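Local coordinates for VAO-type flavoprotein oxidase VAO615 (Myceliophthora thermophila, PDB 6F72) that probably acts as an oxidoreductase, carrying one bicovalently bound FAD that reacts rapidly with molecular oxygen once reduced, though no substrate is known, at residues H237-S242 with Y449-S454. Numbering follows the deposited sequence.
With FAD (flavin-adenine dinucleotide), chain E.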
loop_
_atom_site.group_PDB
_atom_site.type_symbol
_atom_site.label_atom_id
_atom_site.label_comp_id
_atom_site.label_asym_id
_atom_site.label_seq_id
_atom_site.Cartn_x
_atom_site.Cartn_y
_atom_site.Cartn_z
ATOM N N HIS A 237 0.774 -6.835 -3.805
ATOM C CA HIS A 237 1.642 -7.391 -4.835
ATOM C C HIS A 237 3.124 -7.304 -4.456
ATOM O O HIS A 237 3.508 -6.575 -3.532
ATOM C CB HIS A 237 1.331 -6.795 -6.205
ATOM C CG HIS A 237 2.026 -5.501 -6.485
ATOM N ND1 HIS A 237 1.501 -4.276 -6.116
ATOM C CD2 HIS A 237 3.191 -5.236 -7.128
ATOM C CE1 HIS A 237 2.324 -3.317 -6.504
ATOM N NE2 HIS A 237 3.354 -3.872 -7.123
ATOM N N SER A 238 3.938 -8.060 -5.179
ATOM C CA SER A 238 5.327 -8.307 -4.837
ATOM C C SER A 238 6.028 -8.793 -6.087
ATOM O O SER A 238 5.385 -9.388 -6.967
ATOM C CB SER A 238 5.401 -9.405 -3.761
ATOM O OG SER A 238 6.731 -9.817 -3.477
ATOM N N ILE A 239 7.341 -8.575 -6.155
ATOM C CA ILE A 239 8.188 -9.132 -7.229
ATOM C C ILE A 239 8.260 -10.679 -7.137
ATOM O O ILE A 239 8.711 -11.367 -8.065
ATOM C CB ILE A 239 9.594 -8.460 -7.267
ATOM C CG1 ILE A 239 10.357 -8.659 -5.933
ATOM C CG2 ILE A 239 9.464 -6.973 -7.623
ATOM C CD1 ILE A 239 11.853 -8.387 -5.987
ATOM N N LEU A 240 7.773 -11.207 -6.019
ATOM C CA LEU A 240 7.753 -12.631 -5.746
ATOM C C LEU A 240 6.384 -13.261 -6.023
ATOM O O LEU A 240 6.201 -14.468 -5.823
ATOM C CB LEU A 240 8.181 -12.906 -4.288
ATOM C CG LEU A 240 9.666 -12.908 -3.898
ATOM C CD1 LEU A 240 9.820 -13.438 -2.473
ATOM C CD2 LEU A 240 10.569 -13.685 -4.855
ATOM N N SER A 241 5.433 -12.449 -6.479
ATOM C CA SER A 241 4.065 -12.913 -6.662
ATOM C C SER A 241 3.889 -13.976 -7.750
ATOM O O SER A 241 3.037 -14.850 -7.608
ATOM C CB SER A 241 3.105 -11.744 -6.847
ATOM O OG SER A 241 2.891 -11.113 -5.597
ATOM N N SER A 242 4.729 -13.936 -8.784
ATOM C CA SER A 242 4.715 -14.959 -9.840
ATOM C C SER A 242 5.153 -16.319 -9.306
ATOM O O SER A 242 4.807 -17.355 -9.881
ATOM C CB SER A 242 5.618 -14.572 -11.003
ATOM O OG SER A 242 5.128 -13.429 -11.656
ATOM N N TYR A 449 5.528 3.485 -12.655
ATOM C CA TYR A 449 5.945 2.115 -12.442
ATOM C C TYR A 449 4.859 1.118 -12.789
ATOM O O TYR A 449 3.664 1.368 -12.575
ATOM C CB TYR A 449 6.405 1.902 -11.007
ATOM C CG TYR A 449 7.671 2.650 -10.673
ATOM C CD1 TYR A 449 8.927 2.177 -11.110
ATOM C CD2 TYR A 449 7.627 3.829 -9.903
ATOM C CE1 TYR A 449 10.100 2.862 -10.796
ATOM C CE2 TYR A 449 8.794 4.518 -9.580
ATOM C CZ TYR A 449 10.025 4.031 -10.031
ATOM O OH TYR A 449 11.183 4.717 -9.724
ATOM N N CYS A 450 5.302 -0.007 -13.342
ATOM C CA CYS A 450 4.466 -1.178 -13.484
ATOM C C CYS A 450 5.119 -2.382 -12.850
ATOM O O CYS A 450 6.350 -2.524 -12.855
ATOM C CB CYS A 450 4.218 -1.500 -14.940
ATOM S SG CYS A 450 3.306 -0.260 -15.824
ATOM N N ASP A 451 4.277 -3.253 -12.313
ATOM C CA ASP A 451 4.723 -4.573 -11.959
ATOM C C ASP A 451 4.015 -5.603 -12.814
ATOM O O ASP A 451 2.894 -5.373 -13.268
ATOM C CB ASP A 451 4.485 -4.852 -10.493
ATOM C CG ASP A 451 5.761 -5.170 -9.777
ATOM O OD1 ASP A 451 6.410 -4.188 -9.330
ATOM O OD2 ASP A 451 6.110 -6.388 -9.689
ATOM N N SER A 452 4.688 -6.732 -13.012
ATOM C CA SER A 452 4.157 -7.837 -13.795
ATOM C C SER A 452 4.194 -9.122 -12.983
ATOM O O SER A 452 5.129 -9.354 -12.199
ATOM C CB SER A 452 4.923 -7.982 -15.106
ATOM O OG SER A 452 6.310 -8.133 -14.874
ATOM N N PHE A 453 3.169 -9.948 -13.176
ATOM C CA PHE A 453 2.927 -11.120 -12.326
ATOM C C PHE A 453 1.969 -12.105 -12.984
ATOM O O PHE A 453 1.122 -11.711 -13.793
ATOM C CB PHE A 453 2.332 -10.683 -10.970
ATOM C CG PHE A 453 1.039 -9.927 -11.096
ATOM C CD1 PHE A 453 -0.185 -10.604 -11.136
ATOM C CD2 PHE A 453 1.040 -8.545 -11.209
ATOM C CE1 PHE A 453 -1.378 -9.916 -11.283
ATOM C CE2 PHE A 453 -0.149 -7.848 -11.346
ATOM C CZ PHE A 453 -1.361 -8.528 -11.384
ATOM N N SER A 454 2.102 -13.376 -12.610
ATOM C CA SER A 454 1.084 -14.390 -12.856
ATOM C C SER A 454 0.735 -15.029 -11.505
ATOM O O SER A 454 1.588 -15.642 -10.872
ATOM C CB SER A 454 1.587 -15.429 -13.859
ATOM O OG SER A 454 0.600 -16.414 -14.084
HETATM P PA FAD E . -1.363 2.521 6.730
HETATM O O1A FAD E . -1.706 3.823 6.054
HETATM O O2A FAD E . -0.876 2.615 8.149
HETATM O O5B FAD E . -2.650 1.562 6.653
HETATM C C5B FAD E . -3.433 1.441 5.465
HETATM C C4B FAD E . -4.862 1.013 5.780
HETATM O O4B FAD E . -4.845 -0.217 6.509
HETATM C C3B FAD E . -5.641 1.995 6.633
HETATM O O3B FAD E . -7.001 1.948 6.182
HETATM C C2B FAD E . -5.557 1.437 8.044
HETATM O O2B FAD E . -6.707 1.779 8.823
HETATM C C1B FAD E . -5.475 -0.059 7.791
HETATM N N9A FAD E . -4.667 -0.811 8.781
HETATM C C8A FAD E . -3.318 -0.857 8.824
HETATM N N7A FAD E . -2.898 -1.670 9.825
HETATM C C5A FAD E . -3.993 -2.161 10.428
HETATM C C6A FAD E . -4.258 -3.079 11.558
HETATM N N6A FAD E . -3.223 -3.617 12.241
HETATM N N1A FAD E . -5.546 -3.338 11.882
HETATM C C2A FAD E . -6.584 -2.797 11.208
HETATM N N3A FAD E . -6.412 -1.954 10.159
HETATM C C4A FAD E . -5.163 -1.605 9.732
HETATM N N1 FAD E . 1.521 -1.860 -2.433
HETATM C C2 FAD E . 1.794 -2.963 -3.174
HETATM O O2 FAD E . 0.896 -3.821 -3.340
HETATM N N3 FAD E . 3.006 -3.159 -3.739
HETATM C C4 FAD E . 4.026 -2.292 -3.630
HETATM O O4 FAD E . 5.131 -2.514 -4.175
HETATM C C4X FAD E . 3.806 -1.069 -2.826
HETATM N N5 FAD E . 4.781 -0.151 -2.652
HETATM C C5X FAD E . 4.574 0.978 -1.915
HETATM C C6 FAD E . 5.609 1.923 -1.742
HETATM C C7 FAD E . 5.366 3.080 -0.970
HETATM C C7M FAD E . 6.489 4.088 -0.804
HETATM C C8 FAD E . 4.021 3.299 -0.324
HETATM C C8M FAD E . 3.691 4.459 0.604
HETATM C C9 FAD E . 3.017 2.353 -0.506
HETATM C C9A FAD E . 3.235 1.205 -1.274
HETATM N N10 FAD E . 2.209 0.243 -1.432
HETATM C C10 FAD E . 2.459 -0.900 -2.220
HETATM C "C1'" FAD E . 0.888 0.482 -0.854
HETATM C "C2'" FAD E . 0.482 -0.287 0.367
HETATM O "O2'" FAD E . 0.190 -1.622 -0.039
HETATM C "C3'" FAD E . -0.775 0.409 0.878
HETATM O "O3'" FAD E . -0.575 1.836 0.968
HETATM C "C4'" FAD E . -1.203 -0.144 2.228
HETATM O "O4'" FAD E . -2.501 0.356 2.556
HETATM C "C5'" FAD E . -0.176 0.165 3.319
HETATM O "O5'" FAD E . -0.631 -0.266 4.593
HETATM P P FAD E . 0.133 0.233 5.915
HETATM O O1P FAD E . 1.609 0.034 5.722
HETATM O O2P FAD E . -0.613 -0.395 7.070
HETATM O O3P FAD E . -0.189 1.816 5.892
HETATM O O HOH W 1 5.407 -10.980 -9.327
#
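The imidazole of His-237 meets the side chain of Asp-451 because its CG lies between the backbone N and the carbonyl carbon (chi1 85°), and because the side chain of Asp-451 leaves the strand toward segment 237-242. CD2 of His-237 rests 3.6 Å from CB of Asp-451; ring and carboxylate planes are 59° apart, and OD1 lies in the plane of the imidazole at its edge. A flat ring suits this place, since it can lie against the aspartate while sitting beside the flavin pyrimidine, though its close approach to the flavin is doubtful in the model. The firm link to the cofactor is the backbone N of His-237, which donates to FAD O2 at 3.1 Å. Asp-451 OD1 is hydrogen-bonded to Thr-341 OG1, whereas OD2, buried without a polar partner in the model, lies 4.0 Å from CG2 of Ile-239.

At the other end, Ser-242 OG sits anti to its carbonyl carbon (chi1 -66°) and accepts from Ser-454 N at 3.2 Å; serine serves well here, since the same hydroxyl donates a hydrogen bond to Asn-338 O. A CA-H...O contact runs beside it, Ser-242 CA to Ser-454 O, 3.4 Å. Between the two ends a water donates to Ser-238 O (2.8 Å), accepts from Ser-242 N and gives Ser-452 O a weak bond. Serine also suits Ser-238's place: its OG accepts from Leu-240 N at 3.1 Å, a capping bond as a type I turn leads into helix 241-244, and is hydrogen-bonded to Gly-219 O as well.

The contact thus ties the flavin-binding domain to strand 448-452, which lies between strands 339-344 and 472-480 of the antiparallel sheet, with helix 391-399 against Ile-239 and helix 316-335 against Ser-242 and Ser-454.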